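Local coordinates for peptidylprolyl isomerase (Naegleria fowleri, PDB 6MKE), which catalyses the cis-trans isomerisation of peptide bonds preceding proline, as an FKBP-type enzyme, and binds the macrolide inhibitor FK506, at the 8-deethyl-8-[but-3-enyl]-ascomycin site. Numbering follows the deposited sequence.

The 8-deethyl-8-[but-3-enyl]-ascomycin site. Residues 46, 56-57, 62, 66, 74-76, 79, 101-102, 107, 111, 119. With FK5 (8-deethyl-8-[but-3-enyl]-ascomycin), chain B.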
# COMPACT_ATOMS: atom_id res chain seq x y z
N TYR A 46 -7.16 -3.09 2.89
CA TYR A 46 -6.66 -2.67 1.59
C TYR A 46 -7.57 -3.16 0.48
O TYR A 46 -8.34 -4.12 0.64
CB TYR A 46 -5.21 -3.14 1.36
CG TYR A 46 -5.03 -4.60 0.98
CD1 TYR A 46 -5.17 -5.02 -0.34
CD2 TYR A 46 -4.68 -5.54 1.94
CE1 TYR A 46 -5.00 -6.35 -0.68
CE2 TYR A 46 -4.50 -6.86 1.61
CZ TYR A 46 -4.66 -7.27 0.30
OH TYR A 46 -4.48 -8.59 -0.03
N PHE A 56 -8.41 -6.41 -8.23
CA PHE A 56 -7.83 -7.74 -8.25
C PHE A 56 -7.74 -8.39 -6.87
O PHE A 56 -7.53 -9.61 -6.81
CB PHE A 56 -6.44 -7.73 -8.91
CG PHE A 56 -5.41 -6.85 -8.24
CD1 PHE A 56 -4.73 -7.28 -7.11
CD2 PHE A 56 -5.09 -5.61 -8.77
CE1 PHE A 56 -3.78 -6.48 -6.50
CE2 PHE A 56 -4.14 -4.80 -8.17
CZ PHE A 56 -3.48 -5.24 -7.04
N ASP A 57 -7.91 -7.64 -5.79
CA ASP A 57 -7.91 -8.22 -4.45
C ASP A 57 -8.34 -7.15 -3.45
O ASP A 57 -8.21 -5.95 -3.71
CB ASP A 57 -6.53 -8.77 -4.06
CG ASP A 57 -6.58 -9.62 -2.80
OD1 ASP A 57 -7.69 -10.05 -2.41
OD2 ASP A 57 -5.52 -9.84 -2.19
N ARG A 62 -11.83 -11.15 2.69
CA ARG A 62 -11.61 -12.15 3.72
C ARG A 62 -12.12 -11.70 5.08
O ARG A 62 -11.90 -12.40 6.08
CB ARG A 62 -10.12 -12.51 3.78
CG ARG A 62 -9.64 -13.21 2.51
CD ARG A 62 -8.12 -13.31 2.43
NE ARG A 62 -7.50 -12.03 2.13
CZ ARG A 62 -7.44 -11.49 0.92
NH1 ARG A 62 -7.99 -12.11 -0.12
NH2 ARG A 62 -6.85 -10.32 0.74
N PHE A 66 -5.59 -7.15 7.13
CA PHE A 66 -4.36 -7.77 6.68
C PHE A 66 -3.21 -7.36 7.60
O PHE A 66 -3.10 -6.20 7.98
CB PHE A 66 -4.05 -7.38 5.24
CG PHE A 66 -2.71 -7.85 4.75
CD1 PHE A 66 -2.49 -9.19 4.46
CD2 PHE A 66 -1.66 -6.96 4.58
CE1 PHE A 66 -1.25 -9.62 4.01
CE2 PHE A 66 -0.42 -7.39 4.14
CZ PHE A 66 -0.22 -8.72 3.85
N GLU A 74 8.84 -8.66 3.36
CA GLU A 74 7.92 -9.74 3.00
C GLU A 74 6.78 -9.26 2.10
O GLU A 74 6.02 -10.09 1.61
CB GLU A 74 7.35 -10.39 4.27
CG GLU A 74 6.55 -9.44 5.15
CD GLU A 74 6.16 -10.08 6.48
OE1 GLU A 74 6.92 -10.94 6.98
OE2 GLU A 74 5.09 -9.71 7.02
N VAL A 75 6.65 -7.95 1.89
CA VAL A 75 5.68 -7.40 0.96
C VAL A 75 6.44 -6.61 -0.10
O VAL A 75 7.64 -6.38 0.01
CB VAL A 75 4.63 -6.51 1.66
CG1 VAL A 75 3.76 -7.34 2.58
CG2 VAL A 75 5.31 -5.39 2.42
N ILE A 76 5.71 -6.20 -1.14
CA ILE A 76 6.34 -5.48 -2.24
C ILE A 76 6.91 -4.16 -1.73
O ILE A 76 6.42 -3.57 -0.76
CB ILE A 76 5.36 -5.24 -3.40
CG1 ILE A 76 4.14 -4.43 -2.93
CG2 ILE A 76 4.92 -6.57 -4.01
CD1 ILE A 76 3.13 -4.17 -4.03
N TRP A 79 4.83 -1.18 -0.75
CA TRP A 79 4.07 -1.27 0.49
C TRP A 79 4.93 -0.94 1.71
O TRP A 79 4.48 -0.21 2.61
CB TRP A 79 3.45 -2.66 0.64
CG TRP A 79 2.01 -2.73 0.23
CD1 TRP A 79 1.50 -2.48 -1.01
CD2 TRP A 79 0.90 -3.08 1.07
NE1 TRP A 79 0.13 -2.66 -0.99
CE2 TRP A 79 -0.26 -3.03 0.27
CE3 TRP A 79 0.77 -3.45 2.41
CZ2 TRP A 79 -1.52 -3.32 0.77
CZ3 TRP A 79 -0.49 -3.73 2.91
CH2 TRP A 79 -1.62 -3.66 2.09
N ALA A 101 6.71 -2.97 -7.31
CA ALA A 101 5.76 -4.05 -7.06
C ALA A 101 6.32 -5.38 -7.54
O ALA A 101 7.33 -5.86 -7.02
CB ALA A 101 4.42 -3.74 -7.74
N TYR A 102 5.68 -5.98 -8.54
CA TYR A 102 6.10 -7.28 -9.05
C TYR A 102 6.94 -7.19 -10.32
O TYR A 102 7.31 -8.23 -10.87
CB TYR A 102 4.87 -8.17 -9.30
CG TYR A 102 4.06 -8.38 -8.04
CD1 TYR A 102 2.91 -7.64 -7.80
CD2 TYR A 102 4.46 -9.30 -7.08
CE1 TYR A 102 2.17 -7.82 -6.64
CE2 TYR A 102 3.73 -9.49 -5.92
CZ TYR A 102 2.59 -8.74 -5.70
OH TYR A 102 1.85 -8.92 -4.55
N ILE A 107 1.31 -12.13 -11.95
CA ILE A 107 0.52 -12.98 -11.05
C ILE A 107 -0.55 -13.66 -11.90
O ILE A 107 -1.37 -12.96 -12.51
CB ILE A 107 -0.11 -12.17 -9.91
CG1 ILE A 107 0.96 -11.34 -9.20
CG2 ILE A 107 -0.80 -13.09 -8.92
CD1 ILE A 107 2.10 -12.16 -8.64
N ILE A 111 -2.65 -10.17 -12.39
CA ILE A 111 -1.82 -9.00 -12.64
C ILE A 111 -0.86 -9.28 -13.79
O ILE A 111 0.04 -10.12 -13.66
CB ILE A 111 -1.04 -8.59 -11.38
CG1 ILE A 111 -2.01 -8.23 -10.25
CG2 ILE A 111 -0.11 -7.43 -11.68
CD1 ILE A 111 -1.33 -7.82 -8.97
N PHE A 119 -3.41 0.96 -4.81
CA PHE A 119 -3.82 0.39 -3.53
C PHE A 119 -4.47 1.45 -2.66
O PHE A 119 -3.91 2.54 -2.47
CB PHE A 119 -2.64 -0.22 -2.77
CG PHE A 119 -2.25 -1.59 -3.24
CD1 PHE A 119 -2.98 -2.70 -2.84
CD2 PHE A 119 -1.14 -1.78 -4.05
CE1 PHE A 119 -2.62 -3.97 -3.26
CE2 PHE A 119 -0.77 -3.04 -4.46
CZ PHE A 119 -1.51 -4.14 -4.07
C1 FK5 B . 2.21 -8.22 -1.26
C2 FK5 B . 1.08 -7.26 -1.61
C3 FK5 B . 0.96 -6.13 -0.59
C4 FK5 B . 0.27 -6.62 0.68
C5 FK5 B . -1.07 -7.25 0.37
C6 FK5 B . -0.93 -8.37 -0.63
C8 FK5 B . -0.73 -7.92 -3.06
C9 FK5 B . -2.15 -8.46 -3.29
C10 FK5 B . -2.35 -9.93 -3.69
C11 FK5 B . -1.13 -10.51 -4.43
C12 FK5 B . -1.16 -12.04 -4.40
C13 FK5 B . -1.37 -12.58 -3.01
C14 FK5 B . -2.62 -11.96 -2.39
C15 FK5 B . -2.89 -12.35 -0.95
C16 FK5 B . -1.68 -12.28 -0.03
C17 FK5 B . -1.99 -12.41 1.47
C18 FK5 B . -2.07 -13.88 1.90
C19 FK5 B . -0.74 -14.59 2.01
C20 FK5 B . -0.19 -15.19 0.96
C21 FK5 B . 1.17 -15.84 0.89
C22 FK5 B . 2.13 -14.82 0.27
C23 FK5 B . 2.67 -13.78 1.23
C24 FK5 B . 3.26 -12.53 0.57
C25 FK5 B . 2.22 -11.51 0.09
C26 FK5 B . 2.88 -10.43 -0.79
C27 FK5 B . 3.58 -10.98 -2.02
C28 FK5 B . 4.89 -10.84 -2.16
C29 FK5 B . 5.77 -11.39 -3.25
C30 FK5 B . 6.79 -10.33 -3.72
C31 FK5 B . 7.71 -10.85 -4.80
C32 FK5 B . 8.46 -12.06 -4.27
C33 FK5 B . 7.49 -13.14 -3.83
C34 FK5 B . 6.53 -12.63 -2.76
C35 FK5 B . -1.02 -10.00 -5.86
C36 FK5 B . -3.30 -11.70 1.82
C37 FK5 B . -0.09 -14.53 3.36
C38 FK5 B . 1.10 -17.12 0.04
C39 FK5 B . 2.34 -17.95 0.13
C40 FK5 B . 2.69 -18.68 1.15
C41 FK5 B . 1.47 -10.88 1.26
C42 FK5 B . 2.70 -11.67 -3.02
C43 FK5 B . -0.28 -14.69 -3.24
C44 FK5 B . -4.82 -13.75 -0.85
C45 FK5 B . 8.46 -9.25 -6.41
N7 FK5 B . -0.22 -7.90 -1.82
O1 FK5 B . 1.83 -9.50 -1.16
O2 FK5 B . 3.34 -7.85 -1.09
O3 FK5 B . -0.12 -7.51 -4.05
O4 FK5 B . -3.09 -7.71 -3.14
O5 FK5 B . -2.49 -10.53 -2.42
O6 FK5 B . -3.50 -10.26 -4.41
O7 FK5 B . -1.51 -14.00 -3.05
O8 FK5 B . -3.41 -13.68 -0.97
O9 FK5 B . 2.43 -14.82 -0.90
O10 FK5 B . 4.13 -11.89 1.51
O11 FK5 B . 8.69 -9.87 -5.15
O12 FK5 B . 9.36 -12.57 -5.26
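Carboxylate oxygen OD2 of Asp57 accepts three hydrogen bonds: from the phenol OH of Tyr46, from NH2 of Arg62 and from the hemiketal hydroxyl O6 of FK5, the immunosuppressant FK506, at 3.0 Å; an acid suits a place where several donors converge. Both Tyr46 and the ligand hydroxyl come from above the carboxylate plane. NH1 and NH2 of Arg62 share the syn lone pair of OD1, nearly in the guanidinium plane, and NH2 also reaches the syn lone pair of OD2, tilted from that plane. This salt bridge, with Arg62 NH1 3.1 Å from Asp57 OD1, fixes the rotation of the acid and would favour its charged form. With CG anti to its backbone N (chi1 -168°), Asp57 points at the hemiketal ring.

The pipecolyl ring, taken in FKBPs as a proline mimic, rests on Trp79 by its C3-C4 edge, tilted, with N7 and C6 lifted away from the broad indole floor. NE1 of Trp79 in turn rests over the face of Phe119. Tyr46 and Phe66 offer flat apolar walls: C5 packs over the face of Tyr46, while the CE2 rim of Phe66 touches FK5 C4 at 3.6 Å.

Across the pocket, Tyr102 carries its donor on a rigid flat arm, Tyr102 OH giving to the amide carbonyl FK5 O3 at 2.5 Å, in line with the ring edge; branched Ile76 (CG2) and Ile107 (CD1) pad its two faces. Main-chain N of Ile76 donates to the ester carbonyl FK5 O2 at 2.9 Å. O of Glu74 accepts from hydroxyl O10, less securely, Glu74 being poorly ordered.

The site is the FKBP active-site cleft, between strands 41-50, 55-58, 66-69 and 117-126 and helix 77-84, with the loops carrying Glu74 and Tyr102 at its rim.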